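Local coordinates for DUF3218 domain-containing protein (Pseudomonas aeruginosa, PDB 2IGS) that is of unknown function but has a largely helical alpha-beta structure and belongs to a family placed in the lysozyme clan, at residues 77-82 with 88-93; 18-23 with 200-205; 133-138 with 153-158. All coordinates share one frame; numbering follows the deposited sequence.

Contact 1: 77-82 with 88-93; sequences VTIGFR and ERVCNV
A short link between two consecutive helices, 63-82 and 87-113, sets the scene for this contact, in which Val90 of the second helix meets Ile79 and Arg82 of the first. The two segments bury 176 Å² together, and their backbones come nearest at Arg82 and Val90, whose CA atoms lie 7.2 Å apart. Val90 is a fork with a different task for each prong. CG1, anti to the backbone N (chi1 167°), reaches CG2 of Ile79 at 4.0 Å, an apolar pair that continues into Tyr20 and Phe23 of helix 12-27 and Ile95 further along the second helix. CG2 turns instead to the arginine and sits 3.5 Å above the plane of the Arg82 guanidinium, displaced toward its rim, where NH1 of Arg82 is 3.8 Å from CG2 of Val90. The same methyl also packs on Arg82 CB, so the arginine wraps round it; the bend of the chain at chi3 (-58°) brings the guanidinium back over the valine. No hydrogen bond crosses between the segments, and the polar end of Arg82 is held by acids nearby: NH2 pairs with Glu94 and NH1 with Glu86. Arg89 extends from the second helix with its NH1 5.1 Å from NH1 of Arg82, a like-charge approach that Glu94 probably eases, since it forms salt bridges with both arginines. Asp172 takes the remaining NH2 of Arg89. Next to Val90, Cys91 forms a disulfide with Cys27 and thereby ties the second helix to helix 12-27. Such packing, a valine methyl on the face of an arginine whose nitrogens are paired with carboxylates, occurs here at the corner where two consecutive helices are joined by a short loop and an apolar interior gives way to a charged outer side.

Contact 2: 18-23 with 200-205; sequences NIYKGF and GLRYTT
Tyr20 and Arg202 approach each other with their flat groups almost parallel, ring and guanidinium planes only 5° apart, yet they do not stack. The phenol reaches forward and its hydroxyl arrives obliquely at the guanidinium, leaving Tyr20 OH and Arg202 NH2 4.1 Å apart. This is a loose approach of polar ends, and no hydrogen bond spans the segments. Thr204 completes the contact with its methyl, CG2 lying 4.3 Å from OH of Tyr20, so the hydroxyl faces a nitrogen of one residue and a carbon of another. The backbones stay well separated, with CA of Tyr20 and CA of Thr204 10.9 Å apart, and the 66 Å² buried belongs to side chains bridging that gap. In Arg202, chi2 (149°) departs from staggered and chi3 (23°) is close to eclipsed; together they carry the guanidinium round to the tyrosine. Within its own helix, one face of the Tyr20 ring is covered by CD2 of Phe23, 4.1 Å above the plane over the centre. Arg202 is also the N-cap of helix 203-216. Its backbone N donates to OG1 of Thr205 at 2.9 Å, the backbone-to-side-chain bond of a capping box, so the residue whose side chain meets Tyr20 has its main chain fixed at the helix start. OE1 of Glu72 accepts a hydrogen bond from the backbone N of Thr204, and its OE2 makes a long, weak ion pair with NE of Arg202. Within the fold, Trp42 packs edge-to-face with Tyr20, while Asn75 and Ile79 of helix 63-82 and Ile95 of helix 87-113 also touch the tyrosine; helix 12-27 thus meets the start of helix 203-216 amid three others, 35-48, 63-82 and 87-113.

Contact 3: 133-138 with 153-158; sequences GFSTDA and GVNLRT. With ACY (acetic acid), chain V.
Ser135 meets both Asn155 and Arg157, its CB against the amide of the first and its OG against the chain of the second, and these three side chains carry nearly all of the 101 Å² that the segments bury. OD1 of Asn155 lies 3.5 Å from CB of Ser135. The hydroxyl lies alongside the aliphatic start of the arginine, OG of Ser135 standing 3.6 Å from CB of Arg157. That hydroxyl is a polar hub: it accepts from the backbone N of Gly147 and donates to an acetic acid molecule, 3.2 Å from Ser135 OG to O of the acetic acid. The same acid oxygen is 2.8 Å from O of Thr136. The acid, probably taken up from the crystallisation liquor, lies against Arg157 with its methyl 4.0 Å above one face of the guanidinium, offset toward the rim. A single bend at chi2 (69°) leads the arginine's end away from the serine, and a salt bridge to Glu145 holds NH2 there. The setting is a small antiparallel sheet in which 132-134 and 154-155 are the outer strands and 148-150 runs between them. Just beyond the end of strand 132-134, the chain brings CA of Ser135 to 6.6 Å from CA of Asn155; no hydrogen bond joins the two segments. With chi1 at -160°, the Asn155 amide swings beside its carbonyl carbon, and its end comes nearer the serine than the first bond suggests. Its OD1 takes a weak bond from Thr158 N, while ND2 donates to OG of Ser139 of the second subunit. Thr136 and Ala138 are joined to that subunit by backbone hydrogen bonds.

How the contacts relate
Along the chain, contact 2 closes the largest loop, from helix 12-27 to the start of helix 203-216, and the other two lie inside it in series, contact 1 before contact 3. Contacts 1 and 2 are neighbours with centres about 11 Å apart; they share a helical core through Ile79, whose CG2 lies 3.6 Å from CZ of Phe23. Contact 3 stands on the opposite side of the chain's centre, about 26 Å from contact 2 and about 33 Å from contact 1, centre to centre, and touches neither. Contacts 1 and 2 lie among helices, whereas contact 3 lies on the small sheet, itself backed by helices 190-200 and 203-216, and meets a second subunit.

Contact 1: 77-82 with 88-93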
loop_
_atom_site.group_PDB
_atom_site.type_symbol
_atom_site.label_atom_id
_atom_site.label_comp_id
_atom_site.label_asym_id
_atom_site.label_seq_id
_atom_site.Cartn_x
_atom_site.Cartn_y
_atom_site.Cartn_z
ATOM N N VAL F 77 21.854 54.359 -5.573
ATOM C CA VAL F 77 22.114 55.793 -5.621
ATOM C C VAL F 77 21.572 56.504 -4.368
ATOM O O VAL F 77 22.277 57.322 -3.765
ATOM C CB VAL F 77 21.592 56.485 -6.926
ATOM C CG1 VAL F 77 21.887 57.998 -6.890
ATOM C CG2 VAL F 77 22.225 55.870 -8.178
ATOM N N THR F 78 20.345 56.202 -3.960
ATOM C CA THR F 78 19.779 56.953 -2.836
ATOM C C THR F 78 20.458 56.601 -1.502
ATOM O O THR F 78 20.637 57.477 -0.652
ATOM C CB THR F 78 18.225 56.929 -2.768
ATOM O OG1 THR F 78 17.772 55.713 -2.180
ATOM C CG2 THR F 78 17.617 57.092 -4.144
ATOM N N ILE F 79 20.851 55.336 -1.348
ATOM C CA ILE F 79 21.668 54.881 -0.204
ATOM C C ILE F 79 23.034 55.583 -0.129
ATOM O O ILE F 79 23.480 55.979 0.954
ATOM C CB ILE F 79 21.856 53.357 -0.211
ATOM C CG1 ILE F 79 20.560 52.668 0.227
ATOM C CG2 ILE F 79 23.006 52.941 0.716
ATOM C CD1 ILE F 79 20.512 51.225 -0.155
ATOM N N GLY F 80 23.687 55.754 -1.278
ATOM C CA GLY F 80 24.892 56.564 -1.350
ATOM C C GLY F 80 24.677 57.931 -0.715
ATOM O O GLY F 80 25.517 58.400 0.074
ATOM N N PHE F 81 23.545 58.567 -1.045
ATOM C CA PHE F 81 23.205 59.881 -0.494
ATOM C C PHE F 81 22.889 59.839 1.004
ATOM O O PHE F 81 23.302 60.728 1.747
ATOM C CB PHE F 81 22.043 60.534 -1.267
ATOM C CG PHE F 81 22.455 61.166 -2.573
ATOM C CD1 PHE F 81 22.909 62.482 -2.614
ATOM C CD2 PHE F 81 22.392 60.454 -3.760
ATOM C CE1 PHE F 81 23.294 63.068 -3.820
ATOM C CE2 PHE F 81 22.782 61.038 -4.972
ATOM C CZ PHE F 81 23.231 62.339 -4.999
ATOM N N ARG F 82 22.166 58.814 1.445
ATOM C CA ARG F 82 21.734 58.725 2.845
ATOM C C ARG F 82 22.854 58.260 3.799
ATOM O O ARG F 82 22.753 58.440 5.014
ATOM C CB ARG F 82 20.479 57.846 2.984
ATOM C CG ARG F 82 19.223 58.409 2.295
ATOM C CD ARG F 82 17.923 57.869 2.923
ATOM N NE ARG F 82 17.885 56.425 2.866
ATOM C CZ ARG F 82 17.835 55.581 3.901
ATOM N NH1 ARG F 82 17.760 56.002 5.151
ATOM N NH2 ARG F 82 17.834 54.279 3.650
ATOM N N GLU F 88 24.066 55.577 10.759
ATOM C CA GLU F 88 23.622 54.615 11.775
ATOM C C GLU F 88 22.485 53.705 11.309
ATOM O O GLU F 88 22.578 52.486 11.461
ATOM C CB GLU F 88 23.254 55.301 13.092
ATOM C CG GLU F 88 24.347 55.221 14.152
ATOM C CD GLU F 88 24.550 53.813 14.704
ATOM O OE1 GLU F 88 25.721 53.434 14.943
ATOM O OE2 GLU F 88 23.545 53.090 14.899
ATOM N N ARG F 89 21.432 54.290 10.733
ATOM C CA ARG F 89 20.252 53.517 10.288
ATOM C C ARG F 89 20.540 52.682 9.051
ATOM O O ARG F 89 20.207 51.489 8.993
ATOM C CB ARG F 89 19.058 54.450 10.008
ATOM C CG ARG F 89 17.711 53.743 10.093
ATOM C CD ARG F 89 16.497 54.612 9.776
ATOM N NE ARG F 89 15.278 53.846 10.062
ATOM C CZ ARG F 89 14.757 52.899 9.268
ATOM N NH1 ARG F 89 15.313 52.590 8.092
ATOM N NH2 ARG F 89 13.665 52.251 9.654
ATOM N N VAL F 90 21.147 53.321 8.056
ATOM C CA VAL F 90 21.493 52.660 6.808
ATOM C C VAL F 90 22.317 51.410 7.127
ATOM O O VAL F 90 22.025 50.331 6.633
ATOM C CB VAL F 90 22.237 53.610 5.842
ATOM C CG1 VAL F 90 22.869 52.836 4.706
ATOM C CG2 VAL F 90 21.292 54.712 5.302
ATOM N N CYS F 91 23.296 51.552 8.009
ATOM C CA CYS F 91 24.183 50.444 8.349
ATOM C C CYS F 91 23.572 49.376 9.247
ATOM O O CYS F 91 23.583 48.195 8.902
ATOM C CB CYS F 91 25.454 50.983 8.975
ATOM S SG CYS F 91 26.387 51.925 7.766
ATOM N N ASN F 92 23.035 49.813 10.387
ATOM C CA ASN F 92 22.607 48.915 11.449
ATOM C C ASN F 92 21.118 48.597 11.478
ATOM O O ASN F 92 20.690 47.742 12.248
ATOM C CB ASN F 92 23.065 49.463 12.807
ATOM C CG ASN F 92 24.559 49.761 12.841
ATOM O OD1 ASN F 92 25.360 49.097 12.173
ATOM N ND2 ASN F 92 24.941 50.773 13.616
ATOM N N VAL F 93 20.324 49.271 10.655
ATOM C CA VAL F 93 18.907 48.882 10.507
ATOM C C VAL F 93 18.596 48.272 9.137
ATOM O O VAL F 93 17.884 47.276 9.041
ATOM C CB VAL F 93 17.927 50.040 10.859
ATOM C CG1 VAL F 93 16.455 49.609 10.660
ATOM C CG2 VAL F 93 18.165 50.518 12.302
#

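Contact 2: 18-23 with 200-205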
loop_
_atom_site.group_PDB
_atom_site.type_symbol
_atom_site.label_atom_id
_atom_site.label_comp_id
_atom_site.label_asym_id
_atom_site.label_seq_id
_atom_site.Cartn_x
_atom_site.Cartn_y
_atom_site.Cartn_z
ATOM N N ASN F 18 28.654 43.517 -5.447
ATOM C CA ASN F 18 29.818 44.399 -5.577
ATOM C C ASN F 18 29.565 45.780 -5.004
ATOM O O ASN F 18 30.421 46.335 -4.322
ATOM C CB ASN F 18 30.280 44.484 -7.038
ATOM C CG ASN F 18 31.162 43.320 -7.430
ATOM O OD1 ASN F 18 31.458 42.451 -6.605
ATOM N ND2 ASN F 18 31.602 43.297 -8.687
ATOM N N ILE F 19 28.393 46.324 -5.304
ATOM C CA ILE F 19 27.912 47.588 -4.734
ATOM C C ILE F 19 27.690 47.494 -3.218
ATOM O O ILE F 19 28.078 48.397 -2.473
ATOM C CB ILE F 19 26.592 48.017 -5.402
ATOM C CG1 ILE F 19 26.848 48.397 -6.865
ATOM C CG2 ILE F 19 25.966 49.172 -4.653
ATOM C CD1 ILE F 19 25.586 48.519 -7.695
ATOM N N TYR F 20 27.067 46.405 -2.767
ATOM C CA TYR F 20 26.820 46.219 -1.352
ATOM C C TYR F 20 28.088 45.915 -0.523
ATOM O O TYR F 20 28.184 46.328 0.650
ATOM C CB TYR F 20 25.699 45.196 -1.142
ATOM C CG TYR F 20 24.322 45.831 -1.310
ATOM C CD1 TYR F 20 23.783 46.073 -2.583
ATOM C CD2 TYR F 20 23.590 46.225 -0.198
ATOM C CE1 TYR F 20 22.536 46.686 -2.732
ATOM C CE2 TYR F 20 22.350 46.821 -0.333
ATOM C CZ TYR F 20 21.830 47.060 -1.597
ATOM O OH TYR F 20 20.590 47.636 -1.700
ATOM N N LYS F 21 29.066 45.238 -1.127
ATOM C CA LYS F 21 30.390 45.125 -0.505
ATOM C C LYS F 21 30.942 46.541 -0.166
ATOM O O LYS F 21 31.524 46.765 0.899
ATOM C CB LYS F 21 31.336 44.321 -1.415
ATOM C CG LYS F 21 32.551 43.734 -0.704
ATOM C CD LYS F 21 33.354 42.756 -1.588
ATOM C CE LYS F 21 34.771 42.589 -1.025
ATOM N NZ LYS F 21 35.489 41.345 -1.476
ATOM N N GLY F 22 30.688 47.492 -1.061
ATOM C CA GLY F 22 31.112 48.873 -0.905
ATOM C C GLY F 22 30.383 49.644 0.179
ATOM O O GLY F 22 31.024 50.384 0.937
ATOM N N PHE F 23 29.054 49.493 0.246
ATOM C CA PHE F 23 28.269 50.085 1.332
ATOM C C PHE F 23 28.721 49.519 2.682
ATOM O O PHE F 23 28.904 50.269 3.621
ATOM C CB PHE F 23 26.763 49.867 1.154
ATOM C CG PHE F 23 26.152 50.599 -0.020
ATOM C CD1 PHE F 23 26.580 51.871 -0.383
ATOM C CD2 PHE F 23 25.102 50.027 -0.723
ATOM C CE1 PHE F 23 25.994 52.551 -1.447
ATOM C CE2 PHE F 23 24.493 50.702 -1.799
ATOM C CZ PHE F 23 24.946 51.966 -2.152
ATOM N N GLY F 200 6.351 49.003 -2.118
ATOM C CA GLY F 200 7.510 48.946 -1.234
ATOM C C GLY F 200 8.576 47.908 -1.594
ATOM O O GLY F 200 9.736 48.016 -1.157
ATOM N N LEU F 201 8.217 46.907 -2.390
ATOM C CA LEU F 201 9.149 45.805 -2.607
ATOM C C LEU F 201 10.162 46.132 -3.685
ATOM O O LEU F 201 9.848 46.811 -4.664
ATOM C CB LEU F 201 8.444 44.480 -2.940
ATOM C CG LEU F 201 7.842 43.642 -1.806
ATOM C CD1 LEU F 201 7.349 42.324 -2.364
ATOM C CD2 LEU F 201 8.839 43.393 -0.650
ATOM N N ARG F 202 11.385 45.649 -3.480
ATOM C CA ARG F 202 12.386 45.673 -4.542
ATOM C C ARG F 202 12.925 44.278 -4.751
ATOM O O ARG F 202 12.707 43.411 -3.922
ATOM C CB ARG F 202 13.495 46.701 -4.262
ATOM C CG ARG F 202 13.046 48.159 -4.530
ATOM C CD ARG F 202 13.764 49.122 -3.617
ATOM N NE ARG F 202 15.005 48.519 -3.149
ATOM C CZ ARG F 202 15.388 48.436 -1.878
ATOM N NH1 ARG F 202 14.650 48.962 -0.900
ATOM N NH2 ARG F 202 16.539 47.837 -1.602
ATOM N N TYR F 203 13.597 44.068 -5.889
ATOM C CA TYR F 203 14.127 42.772 -6.286
ATOM C C TYR F 203 14.918 42.176 -5.134
ATOM O O TYR F 203 14.704 41.037 -4.734
ATOM C CB TYR F 203 15.022 42.991 -7.522
ATOM C CG TYR F 203 15.805 41.803 -8.039
ATOM C CD1 TYR F 203 16.959 41.356 -7.388
ATOM C CD2 TYR F 203 15.441 41.181 -9.220
ATOM C CE1 TYR F 203 17.708 40.270 -7.910
ATOM C CE2 TYR F 203 16.181 40.123 -9.746
ATOM C CZ TYR F 203 17.299 39.668 -9.089
ATOM O OH TYR F 203 18.014 38.615 -9.618
ATOM N N THR F 204 15.807 42.996 -4.595
ATOM C CA THR F 204 16.735 42.656 -3.538
ATOM C C THR F 204 16.050 42.329 -2.183
ATOM O O THR F 204 16.424 41.365 -1.494
ATOM C CB THR F 204 17.723 43.830 -3.482
ATOM O OG1 THR F 204 19.079 43.385 -3.530
ATOM C CG2 THR F 204 17.464 44.814 -2.389
ATOM N N THR F 205 15.030 43.108 -1.821
ATOM C CA THR F 205 14.304 42.929 -0.548
ATOM C C THR F 205 13.200 41.858 -0.630
ATOM O O THR F 205 12.854 41.239 0.384
ATOM C CB THR F 205 13.659 44.231 -0.065
ATOM O OG1 THR F 205 12.933 44.809 -1.152
ATOM C CG2 THR F 205 14.712 45.240 0.475
#

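Contact 3: 133-138 with 153-158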
loop_
_atom_site.group_PDB
_atom_site.type_symbol
_atom_site.label_atom_id
_atom_site.label_comp_id
_atom_site.label_asym_id
_atom_site.label_seq_id
_atom_site.Cartn_x
_atom_site.Cartn_y
_atom_site.Cartn_z
ATOM N N GLY F 133 0.273 38.990 -5.631
ATOM C CA GLY F 133 -0.916 38.403 -6.203
ATOM C C GLY F 133 -1.775 37.800 -5.111
ATOM O O GLY F 133 -1.612 38.131 -3.930
ATOM N N PHE F 134 -2.663 36.897 -5.510
ATOM C CA PHE F 134 -3.605 36.277 -4.590
ATOM C C PHE F 134 -3.259 34.828 -4.231
ATOM O O PHE F 134 -2.895 34.017 -5.093
ATOM C CB PHE F 134 -5.002 36.323 -5.184
ATOM C CG PHE F 134 -5.542 37.725 -5.375
ATOM C CD1 PHE F 134 -5.529 38.325 -6.630
ATOM C CD2 PHE F 134 -6.066 38.434 -4.301
ATOM C CE1 PHE F 134 -6.028 39.622 -6.805
ATOM C CE2 PHE F 134 -6.575 39.691 -4.463
ATOM C CZ PHE F 134 -6.553 40.302 -5.722
ATOM N N SER F 135 -3.392 34.503 -2.949
ATOM C CA SER F 135 -3.385 33.120 -2.550
ATOM C C SER F 135 -4.619 32.436 -3.161
ATOM O O SER F 135 -5.566 33.084 -3.622
ATOM C CB SER F 135 -3.328 32.967 -1.031
ATOM O OG SER F 135 -4.555 33.295 -0.412
ATOM N N THR F 136 -4.579 31.115 -3.140
ATOM C CA THR F 136 -5.463 30.262 -3.879
ATOM C C THR F 136 -6.290 29.410 -2.899
ATOM O O THR F 136 -5.852 29.200 -1.769
ATOM C CB THR F 136 -4.528 29.431 -4.803
ATOM O OG1 THR F 136 -4.427 30.084 -6.074
ATOM C CG2 THR F 136 -4.966 28.058 -4.975
ATOM N N ASP F 137 -7.491 28.985 -3.304
ATOM C CA ASP F 137 -8.203 27.906 -2.603
ATOM C C ASP F 137 -7.580 26.560 -3.023
ATOM O O ASP F 137 -6.595 26.531 -3.733
ATOM C CB ASP F 137 -9.729 27.924 -2.896
ATOM C CG ASP F 137 -10.054 27.788 -4.400
ATOM O OD1 ASP F 137 -9.247 27.200 -5.143
ATOM O OD2 ASP F 137 -11.115 28.268 -4.849
ATOM N N ALA F 138 -8.178 25.469 -2.612
ATOM C CA ALA F 138 -7.670 24.127 -2.905
ATOM C C ALA F 138 -7.951 23.637 -4.338
ATOM O O ALA F 138 -7.522 22.543 -4.728
ATOM C CB ALA F 138 -8.212 23.135 -1.878
ATOM N N GLY F 153 6.269 32.295 -3.878
ATOM C CA GLY F 153 5.640 31.451 -2.862
ATOM C C GLY F 153 5.516 31.950 -1.433
ATOM O O GLY F 153 5.112 31.163 -0.552
ATOM N N VAL F 154 5.822 33.232 -1.172
ATOM C CA VAL F 154 5.547 33.808 0.176
ATOM C C VAL F 154 4.043 34.048 0.404
ATOM O O VAL F 154 3.492 35.101 0.093
ATOM C CB VAL F 154 6.388 35.085 0.523
ATOM C CG1 VAL F 154 6.232 35.456 2.022
ATOM C CG2 VAL F 154 7.828 34.873 0.191
ATOM N N ASN F 155 3.403 33.058 0.999
ATOM C CA ASN F 155 1.975 33.064 1.224
ATOM C C ASN F 155 1.638 33.725 2.551
ATOM O O ASN F 155 1.654 33.090 3.619
ATOM C CB ASN F 155 1.448 31.625 1.180
ATOM C CG ASN F 155 -0.063 31.560 0.927
ATOM O OD1 ASN F 155 -0.835 32.396 1.414
ATOM N ND2 ASN F 155 -0.484 30.566 0.161
ATOM N N LEU F 156 1.316 35.009 2.476
ATOM C CA LEU F 156 1.108 35.802 3.666
ATOM C C LEU F 156 -0.222 35.457 4.359
ATOM O O LEU F 156 -0.312 35.535 5.578
ATOM C CB LEU F 156 1.215 37.304 3.326
ATOM C CG LEU F 156 2.557 37.878 2.855
ATOM C CD1 LEU F 156 2.415 39.383 2.614
ATOM C CD2 LEU F 156 3.665 37.613 3.855
ATOM N N ARG F 157 -1.223 35.075 3.566
ATOM C CA ARG F 157 -2.567 34.715 4.023
ATOM C C ARG F 157 -2.530 33.527 4.962
ATOM O O ARG F 157 -3.277 33.425 5.931
ATOM C CB ARG F 157 -3.436 34.340 2.821
ATOM C CG ARG F 157 -4.807 33.738 3.161
ATOM C CD ARG F 157 -5.723 34.774 3.786
ATOM N NE ARG F 157 -7.021 34.221 4.157
ATOM C CZ ARG F 157 -7.261 33.584 5.300
ATOM N NH1 ARG F 157 -6.286 33.412 6.188
ATOM N NH2 ARG F 157 -8.471 33.103 5.559
ATOM N N THR F 158 -1.607 32.643 4.650
ATOM C CA THR F 158 -1.530 31.366 5.257
ATOM C C THR F 158 -0.479 31.357 6.380
ATOM O O THR F 158 -0.478 30.477 7.244
ATOM C CB THR F 158 -1.253 30.398 4.107
ATOM O OG1 THR F 158 -2.400 29.562 3.913
ATOM C CG2 THR F 158 0.016 29.618 4.270
HETATM C C ACY V . -7.002 30.273 1.296
HETATM O O ACY V . -5.984 30.660 0.608
HETATM O OXT ACY V . -8.109 29.812 0.852
HETATM C CH3 ACY V . -6.914 30.368 2.792
#